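Local coordinates for protein 16 kDa salivary peptide (Culex quinquefasciatus, PDB 7KCG) that is a mosquito salivary protein of unestablished function with a ricin-type beta-trefoil fold, and may bind sugars, at residues His62-Phe67 against Val78-Lys84; His36-Cys40 against Thr122-Ala126; Cys115-Gln119 against Lys135-Arg139. The contacts are given in a common frame with arbitrary orientation. Residue numbers count along the deposited sequence, not the author numbering.

Contact 1. Residues His62-Phe67 against Val78-Lys84; sequences HGEELF and VFLWIKK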
# COMPACT_ATOMS: atom_id res chain seq x y z
N HIS A 62 -12.73 5.30 3.42
CA HIS A 62 -13.62 4.20 3.77
C HIS A 62 -13.25 3.51 5.08
O HIS A 62 -14.05 2.70 5.57
CB HIS A 62 -13.63 3.17 2.63
CG HIS A 62 -14.26 3.68 1.38
ND1 HIS A 62 -15.47 3.20 0.91
CD2 HIS A 62 -13.87 4.63 0.50
CE1 HIS A 62 -15.79 3.83 -0.20
NE2 HIS A 62 -14.84 4.70 -0.47
N GLY A 63 -12.08 3.80 5.65
CA GLY A 63 -11.66 3.21 6.91
C GLY A 63 -11.24 1.77 6.81
O GLY A 63 -11.19 1.08 7.84
N GLU A 64 -10.93 1.30 5.61
CA GLU A 64 -10.67 -0.11 5.34
C GLU A 64 -9.18 -0.40 5.28
O GLU A 64 -8.40 0.42 4.78
CB GLU A 64 -11.34 -0.51 4.03
CG GLU A 64 -12.86 -0.37 4.08
CD GLU A 64 -13.50 -0.27 2.69
OE1 GLU A 64 -12.78 -0.34 1.68
OE2 GLU A 64 -14.74 -0.14 2.62
N GLU A 65 -8.78 -1.56 5.80
CA GLU A 65 -7.37 -1.94 5.85
C GLU A 65 -6.89 -2.46 4.51
O GLU A 65 -7.59 -3.19 3.82
CB GLU A 65 -7.14 -3.04 6.89
CG GLU A 65 -7.18 -2.62 8.33
CD GLU A 65 -6.64 -3.70 9.24
OE1 GLU A 65 -7.26 -4.79 9.33
OE2 GLU A 65 -5.57 -3.47 9.85
N LEU A 66 -5.65 -2.10 4.16
CA LEU A 66 -5.01 -2.62 2.97
C LEU A 66 -4.40 -3.98 3.27
O LEU A 66 -3.69 -4.14 4.26
CB LEU A 66 -3.91 -1.64 2.52
CG LEU A 66 -3.23 -1.99 1.21
CD1 LEU A 66 -4.17 -1.69 0.07
CD2 LEU A 66 -1.92 -1.21 1.07
N PHE A 67 -4.67 -4.98 2.42
CA PHE A 67 -4.09 -6.29 2.68
C PHE A 67 -3.86 -7.04 1.38
O PHE A 67 -4.40 -6.69 0.33
CB PHE A 67 -4.94 -7.13 3.65
CG PHE A 67 -6.19 -7.71 3.04
CD1 PHE A 67 -7.30 -6.92 2.83
CD2 PHE A 67 -6.26 -9.06 2.72
CE1 PHE A 67 -8.47 -7.47 2.28
CE2 PHE A 67 -7.43 -9.61 2.17
CZ PHE A 67 -8.51 -8.81 1.95
N VAL A 78 -4.38 -7.27 -4.22
CA VAL A 78 -4.28 -6.35 -3.09
C VAL A 78 -5.64 -5.70 -2.94
O VAL A 78 -6.15 -5.11 -3.90
CB VAL A 78 -3.19 -5.29 -3.31
CG1 VAL A 78 -3.27 -4.26 -2.23
CG2 VAL A 78 -1.83 -5.95 -3.37
N PHE A 79 -6.23 -5.79 -1.74
CA PHE A 79 -7.60 -5.36 -1.50
C PHE A 79 -7.68 -4.40 -0.31
O PHE A 79 -6.81 -4.38 0.56
CB PHE A 79 -8.52 -6.54 -1.14
CG PHE A 79 -8.72 -7.54 -2.23
CD1 PHE A 79 -9.16 -7.15 -3.48
CD2 PHE A 79 -8.50 -8.89 -1.99
CE1 PHE A 79 -9.37 -8.08 -4.47
CE2 PHE A 79 -8.71 -9.82 -2.99
CZ PHE A 79 -9.15 -9.41 -4.23
N LEU A 80 -8.78 -3.66 -0.26
CA LEU A 80 -9.28 -3.05 0.96
C LEU A 80 -10.35 -3.95 1.59
O LEU A 80 -11.20 -4.50 0.88
CB LEU A 80 -9.86 -1.67 0.67
CG LEU A 80 -8.86 -0.64 0.15
CD1 LEU A 80 -9.50 0.72 -0.00
CD2 LEU A 80 -7.68 -0.58 1.11
N TRP A 81 -10.29 -4.11 2.91
CA TRP A 81 -11.10 -5.10 3.64
C TRP A 81 -12.42 -4.46 4.07
O TRP A 81 -12.49 -3.77 5.09
CB TRP A 81 -10.29 -5.63 4.82
CG TRP A 81 -10.91 -6.70 5.67
CD1 TRP A 81 -10.98 -6.71 7.02
CD2 TRP A 81 -11.48 -7.93 5.22
NE1 TRP A 81 -11.59 -7.86 7.45
CE2 TRP A 81 -11.90 -8.63 6.37
CE3 TRP A 81 -11.68 -8.51 3.97
CZ2 TRP A 81 -12.52 -9.87 6.30
CZ3 TRP A 81 -12.29 -9.75 3.90
CH2 TRP A 81 -12.71 -10.41 5.06
N ILE A 82 -13.51 -4.64 3.32
CA ILE A 82 -14.79 -3.92 3.63
C ILE A 82 -15.40 -4.35 4.97
O ILE A 82 -15.92 -3.49 5.67
CB ILE A 82 -15.79 -4.05 2.47
CG1 ILE A 82 -15.15 -3.68 1.13
CG2 ILE A 82 -17.05 -3.23 2.72
CD1 ILE A 82 -16.11 -3.75 -0.03
N LYS A 83 -15.31 -5.63 5.32
CA LYS A 83 -15.93 -6.17 6.55
C LYS A 83 -15.47 -5.44 7.82
O LYS A 83 -16.29 -5.35 8.75
CB LYS A 83 -15.64 -7.67 6.63
CG LYS A 83 -16.45 -8.45 7.66
CD LYS A 83 -16.89 -9.80 7.17
CE LYS A 83 -15.92 -10.91 7.53
NZ LYS A 83 -15.64 -10.95 8.99
N LYS A 84 -14.22 -5.00 7.90
CA LYS A 84 -13.71 -4.21 9.05
C LYS A 84 -13.32 -5.09 10.24
O LYS A 84 -13.01 -4.54 11.29
CB LYS A 84 -14.50 -2.93 9.29
CG LYS A 84 -14.26 -1.83 8.27
CD LYS A 84 -14.86 -0.52 8.67
CE LYS A 84 -15.30 0.30 7.48
NZ LYS A 84 -15.48 1.72 7.84
O HOH W 1 -10.94 -3.13 6.94
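This is the antiparallel pairing of the two arms of a beta hairpin, strands 64-69 and 76-81, one of the three hairpins that cap the barrel in a beta-trefoil; the axes of 64-67 and 78-81 approach to 4.4 Å, with 158° between their N-to-C directions. Phe-67 and Phe-79 form the hydrogen-bonded pair, with Phe-67 N to Phe-79 O and Phe-79 N to Phe-67 O both 2.9 Å. Leu-66 opposite Leu-80 is the non-hydrogen-bonded pair, CA atoms 4.7 Å apart, and Trp-81 N then donates to Glu-65 O at 3.0 Å. Beyond that the backbones spread and a water takes over, accepting from Glu-65 N (2.9 Å) and donating to Trp-81 O (2.5 Å).

On one face, Leu-66 CD1 meets Val-78 CG1 at 3.6 Å and Leu-80 CD2 at 3.8 Å. On the other, Phe-67, Phe-79 and Trp-81 make an aromatic cluster; Phe-67, with chi1 in the p well, brings CE1 to 3.5 Å from Phe-79 CB and 3.6 Å from Trp-81 CB, and its ring lies oblique to both neighbours. At the open end Lys-84 reaches back so that NZ donates to His-62 O at 2.9 Å, passing Gly-63, whose positive phi (74°) favours glycine and where a CB would crowd Lys-84 NZ. The acids have partners elsewhere: Glu-64 lies against Leu-80 CB but forms a salt bridge with Arg-35, while Glu-65 pairs with Arg-56.

Strand 54-59 flanks the pair beside 64-69, and strand 34-40 flanks it beside 76-81, with Val-37 covering both Leu-66 and Leu-80.

Contact 2. Residues His36-Cys40 against Thr122-Ala126; sequences HVSFC and TDWVA
Here the loop leading into strand 125-128 is laid against strand 34-40, without beta-bridge pairing, joining two of the three trefoil hairpins, 22-29/34-40 and 115-118/125-128, from different repeats by strand order. Residues 36-40 are extended throughout; the direction from CA 37 to CA 39 makes 138° with that from CA 122 to CA 125, and the closest CA pair is Ser-38 with Asp-123, 5.2 Å.

Thr-122 is extended and comes in through its backbone, O lying 3.9 Å from Phe-39 CD2. Asp-123 breaks the extended run with phi/psi -85/9, which turns its carbonyl to Ser-38: Ser-38 OG, on a t rotamer, donates to Asp-123 O at 3.1 Å, and Ser-38 CA approaches the same oxygen at 3.6 Å in a CA-H...O contact. The Asp-123 carboxylate forms a salt bridge with Arg-21. Trp-124 is extended again (-95/137), CB away from the strand. Val-125, chi1 t, points toward it and fills the gap between two side chains: its CB is 3.5 Å from Val-37 CG2, and its CG2 is 3.7 Å from CE2 of Phe-39 (chi1 -74°, chi2 -79°). Ala-126 continues extended, CB away.

Strand 34-40 is held between strands 22-29 and 76-81, Val-37 also touching Val-78 and Leu-80; Val-125 packs on Leu-23 and on Leu-116 of strand 115-118, with which strand 125-128 pairs.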
# COMPACT_ATOMS: atom_id res chain seq x y z
N HIS A 36 -11.36 -2.91 -4.31
CA HIS A 36 -10.09 -2.88 -5.07
C HIS A 36 -9.30 -1.62 -4.75
O HIS A 36 -9.85 -0.71 -4.15
CB HIS A 36 -10.41 -2.97 -6.55
CG HIS A 36 -10.52 -4.38 -7.05
ND1 HIS A 36 -11.65 -4.85 -7.67
CD2 HIS A 36 -9.64 -5.40 -7.02
CE1 HIS A 36 -11.46 -6.11 -8.01
NE2 HIS A 36 -10.24 -6.47 -7.62
N VAL A 37 -8.04 -1.60 -5.15
CA VAL A 37 -7.20 -0.42 -4.96
C VAL A 37 -6.79 0.12 -6.32
O VAL A 37 -6.65 -0.63 -7.29
CB VAL A 37 -5.96 -0.70 -4.10
CG1 VAL A 37 -6.36 -1.05 -2.68
CG2 VAL A 37 -5.14 -1.81 -4.71
N SER A 38 -6.57 1.43 -6.38
CA SER A 38 -6.28 2.07 -7.65
C SER A 38 -5.39 3.29 -7.40
O SER A 38 -4.77 3.42 -6.33
CB SER A 38 -7.59 2.42 -8.37
OG SER A 38 -7.34 2.58 -9.75
N PHE A 39 -5.35 4.15 -8.40
CA PHE A 39 -4.53 5.38 -8.32
C PHE A 39 -5.40 6.59 -8.62
O PHE A 39 -6.49 6.43 -9.17
CB PHE A 39 -3.38 5.31 -9.32
CG PHE A 39 -2.25 4.38 -8.97
CD1 PHE A 39 -1.30 4.75 -8.04
CD2 PHE A 39 -2.15 3.15 -9.58
CE1 PHE A 39 -0.26 3.90 -7.72
CE2 PHE A 39 -1.11 2.29 -9.25
CZ PHE A 39 -0.17 2.67 -8.32
N CYS A 40 -4.93 7.77 -8.23
CA CYS A 40 -5.66 9.03 -8.49
C CYS A 40 -4.63 10.16 -8.64
O CYS A 40 -3.58 10.07 -8.02
CB CYS A 40 -6.65 9.35 -7.38
SG CYS A 40 -8.09 10.30 -7.93
N THR A 122 -1.20 1.63 -15.69
CA THR A 122 -2.31 0.73 -15.35
C THR A 122 -2.87 1.17 -14.02
O THR A 122 -2.06 1.61 -13.18
CB THR A 122 -1.77 -0.69 -15.16
OG1 THR A 122 -0.60 -0.79 -15.96
CG2 THR A 122 -2.75 -1.76 -15.57
N ASP A 123 -4.18 1.10 -13.85
CA ASP A 123 -4.81 1.40 -12.57
C ASP A 123 -4.83 0.18 -11.66
O ASP A 123 -5.47 0.22 -10.60
CB ASP A 123 -6.22 1.94 -12.80
CG ASP A 123 -6.21 3.43 -13.11
OD1 ASP A 123 -5.42 3.86 -13.98
OD2 ASP A 123 -6.99 4.18 -12.47
N TRP A 124 -4.14 -0.89 -12.04
CA TRP A 124 -4.08 -2.11 -11.26
C TRP A 124 -2.84 -2.09 -10.37
O TRP A 124 -1.76 -1.69 -10.81
CB TRP A 124 -4.06 -3.34 -12.17
CG TRP A 124 -5.31 -3.47 -13.04
CD1 TRP A 124 -6.54 -2.95 -12.77
CD2 TRP A 124 -5.42 -4.12 -14.32
NE1 TRP A 124 -7.41 -3.25 -13.79
CE2 TRP A 124 -6.75 -3.97 -14.75
CE3 TRP A 124 -4.52 -4.82 -15.13
CZ2 TRP A 124 -7.22 -4.50 -15.96
CZ3 TRP A 124 -4.98 -5.35 -16.34
CH2 TRP A 124 -6.32 -5.18 -16.75
N VAL A 125 -3.03 -2.52 -9.12
CA VAL A 125 -1.98 -2.63 -8.11
C VAL A 125 -1.82 -4.10 -7.79
O VAL A 125 -2.78 -4.87 -7.83
CB VAL A 125 -2.32 -1.82 -6.85
CG1 VAL A 125 -1.19 -1.87 -5.80
CG2 VAL A 125 -2.69 -0.39 -7.21
N ALA A 126 -0.59 -4.50 -7.47
CA ALA A 126 -0.29 -5.87 -7.12
C ALA A 126 0.86 -5.90 -6.12
O ALA A 126 1.26 -4.87 -5.56
CB ALA A 126 0.03 -6.69 -8.38

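Contact 3. Residues Cys115-Gln119 against Lys135-Arg139; sequences CLFTQ and KYEWR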
# COMPACT_ATOMS: atom_id res chain seq x y z
N CYS A 115 6.30 -7.12 -2.31
CA CYS A 115 6.32 -5.67 -2.27
C CYS A 115 5.21 -5.13 -3.15
O CYS A 115 5.04 -5.57 -4.30
CB CYS A 115 7.67 -5.12 -2.71
SG CYS A 115 9.01 -5.44 -1.56
N LEU A 116 4.49 -4.14 -2.64
CA LEU A 116 3.48 -3.44 -3.42
C LEU A 116 4.11 -2.90 -4.70
O LEU A 116 5.23 -2.38 -4.70
CB LEU A 116 2.90 -2.31 -2.59
CG LEU A 116 1.46 -1.84 -2.77
CD1 LEU A 116 0.49 -2.93 -2.26
CD2 LEU A 116 1.27 -0.55 -1.99
N PHE A 117 3.38 -3.04 -5.81
CA PHE A 117 3.96 -2.84 -7.13
C PHE A 117 2.87 -2.37 -8.07
O PHE A 117 1.69 -2.71 -7.90
CB PHE A 117 4.62 -4.16 -7.59
CG PHE A 117 4.84 -4.27 -9.08
CD1 PHE A 117 3.83 -4.73 -9.92
CD2 PHE A 117 6.08 -3.99 -9.63
CE1 PHE A 117 4.04 -4.85 -11.28
CE2 PHE A 117 6.30 -4.12 -11.00
CZ PHE A 117 5.28 -4.55 -11.82
N THR A 118 3.25 -1.58 -9.07
CA THR A 118 2.33 -1.30 -10.17
C THR A 118 3.08 -1.40 -11.48
O THR A 118 4.27 -1.07 -11.57
CB THR A 118 1.67 0.08 -10.06
OG1 THR A 118 0.66 0.20 -11.07
CG2 THR A 118 2.68 1.20 -10.23
N GLN A 119 2.33 -1.77 -12.52
CA GLN A 119 2.96 -1.99 -13.83
C GLN A 119 3.41 -0.68 -14.46
O GLN A 119 4.60 -0.56 -14.79
CB GLN A 119 1.98 -2.69 -14.77
CG GLN A 119 2.66 -3.55 -15.81
CD GLN A 119 3.46 -4.67 -15.20
OE1 GLN A 119 2.91 -5.57 -14.56
NE2 GLN A 119 4.76 -4.64 -15.41
N LYS A 135 9.15 0.68 -9.88
CA LYS A 135 7.75 0.26 -9.81
C LYS A 135 7.35 -0.17 -8.40
O LYS A 135 6.16 -0.22 -8.10
CB LYS A 135 7.49 -0.89 -10.78
CG LYS A 135 8.02 -0.66 -12.21
CD LYS A 135 8.11 -1.99 -12.99
CE LYS A 135 8.95 -1.85 -14.26
NZ LYS A 135 9.05 -3.15 -15.02
N TYR A 136 8.33 -0.50 -7.57
CA TYR A 136 8.14 -0.96 -6.20
C TYR A 136 8.34 0.15 -5.18
O TYR A 136 8.24 -0.12 -3.98
CB TYR A 136 9.12 -2.10 -5.90
CG TYR A 136 8.91 -3.35 -6.73
CD1 TYR A 136 9.56 -3.51 -7.95
CD2 TYR A 136 8.08 -4.36 -6.30
CE1 TYR A 136 9.37 -4.66 -8.72
CE2 TYR A 136 7.88 -5.51 -7.05
CZ TYR A 136 8.53 -5.65 -8.26
OH TYR A 136 8.34 -6.79 -9.02
N GLU A 137 8.64 1.37 -5.60
CA GLU A 137 9.10 2.40 -4.69
C GLU A 137 7.99 3.41 -4.46
O GLU A 137 7.31 3.82 -5.41
CB GLU A 137 10.37 3.08 -5.24
CG GLU A 137 11.55 2.10 -5.28
CD GLU A 137 12.82 2.72 -5.87
OE1 GLU A 137 12.70 3.67 -6.66
OE2 GLU A 137 13.92 2.23 -5.54
N TRP A 138 7.78 3.78 -3.20
CA TRP A 138 6.64 4.59 -2.81
C TRP A 138 7.07 5.76 -1.95
O TRP A 138 7.79 5.58 -0.95
CB TRP A 138 5.62 3.74 -2.04
CG TRP A 138 5.17 2.56 -2.81
CD1 TRP A 138 5.81 1.36 -2.92
CD2 TRP A 138 3.99 2.46 -3.63
NE1 TRP A 138 5.09 0.51 -3.75
CE2 TRP A 138 3.97 1.16 -4.18
CE3 TRP A 138 2.94 3.33 -3.93
CZ2 TRP A 138 2.93 0.71 -5.02
CZ3 TRP A 138 1.92 2.89 -4.76
CH2 TRP A 138 1.93 1.60 -5.29
N ARG A 139 6.59 6.96 -2.31
CA ARG A 139 6.86 8.15 -1.52
C ARG A 139 5.74 8.34 -0.50
O ARG A 139 4.57 8.49 -0.88
CB ARG A 139 6.98 9.40 -2.41
CG ARG A 139 7.32 10.66 -1.60
CD ARG A 139 7.69 11.84 -2.51
NE ARG A 139 6.56 12.74 -2.75
CZ ARG A 139 6.38 13.45 -3.87
NH1 ARG A 139 7.25 13.37 -4.87
NH2 ARG A 139 5.32 14.24 -3.99
O HOH W 2 6.91 -1.89 -2.44
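Leu-116 CD2 sits over the face of the Trp-138 indole, 4.0 Å from the six-membered ring centroid in a CH-pi contact and 3.7 Å from Trp-138 CZ2. Next to it Phe-117 CD2 lies over one face of Tyr-136, 3.3 Å from CZ, the rings oblique at 45°. Cys-115 CB touches Tyr-136 CD2 at 3.7 Å, and a disulfide to Cys-131 ties this hairpin arm to the loop before 135.

Around these come the polar links: the Trp-138 indole NE1 donates to the backbone O of Leu-116 at 3.0 Å, and a water reaches Leu-116 O (2.9 Å) and Tyr-136 O (2.7 Å). Thr-118 N makes a weak hydrogen bond to Lys-135 O, 3.4 Å, which also accepts from Asn-16. Outermost, Lys-135 CD lies 3.4 Å from Phe-117 CE2.

The contact packs 115-118, an arm of the third hairpin, on the end of a 3-10 segment (135-136) and the last strand, 138-142, whose pairing with the first, 12-16, is consistent with barrel closure; Trp-138 also packs on 12-16, 104-109 and 34-40.

Contact 1 is true sheet pairing between neighbouring strands, with a short backbone ladder that a water extends; contacts 2 and 3 rest mainly on side-chain packing, each adding one hydrogen bond from a side chain to a backbone oxygen. Contact 3 is the most buried, yet all three have polar margins: Lys-84 in contact 1, Asp-123 in contact 2, Lys-135 and Gln-119 in contact 3. Strands 34-40 and 76-81 are neighbours in one sheet, which contacts 1 and 2 therefore share. Contacts 2 and 3 share the two-stranded 115-118/125-128 sheet, where Ala-126 O lies 2.8 Å from Phe-117 N, a probable hydrogen bond. Val-78 CG2 and Leu-116 CD1, 4.0 Å apart, bring contacts 1 and 3 together.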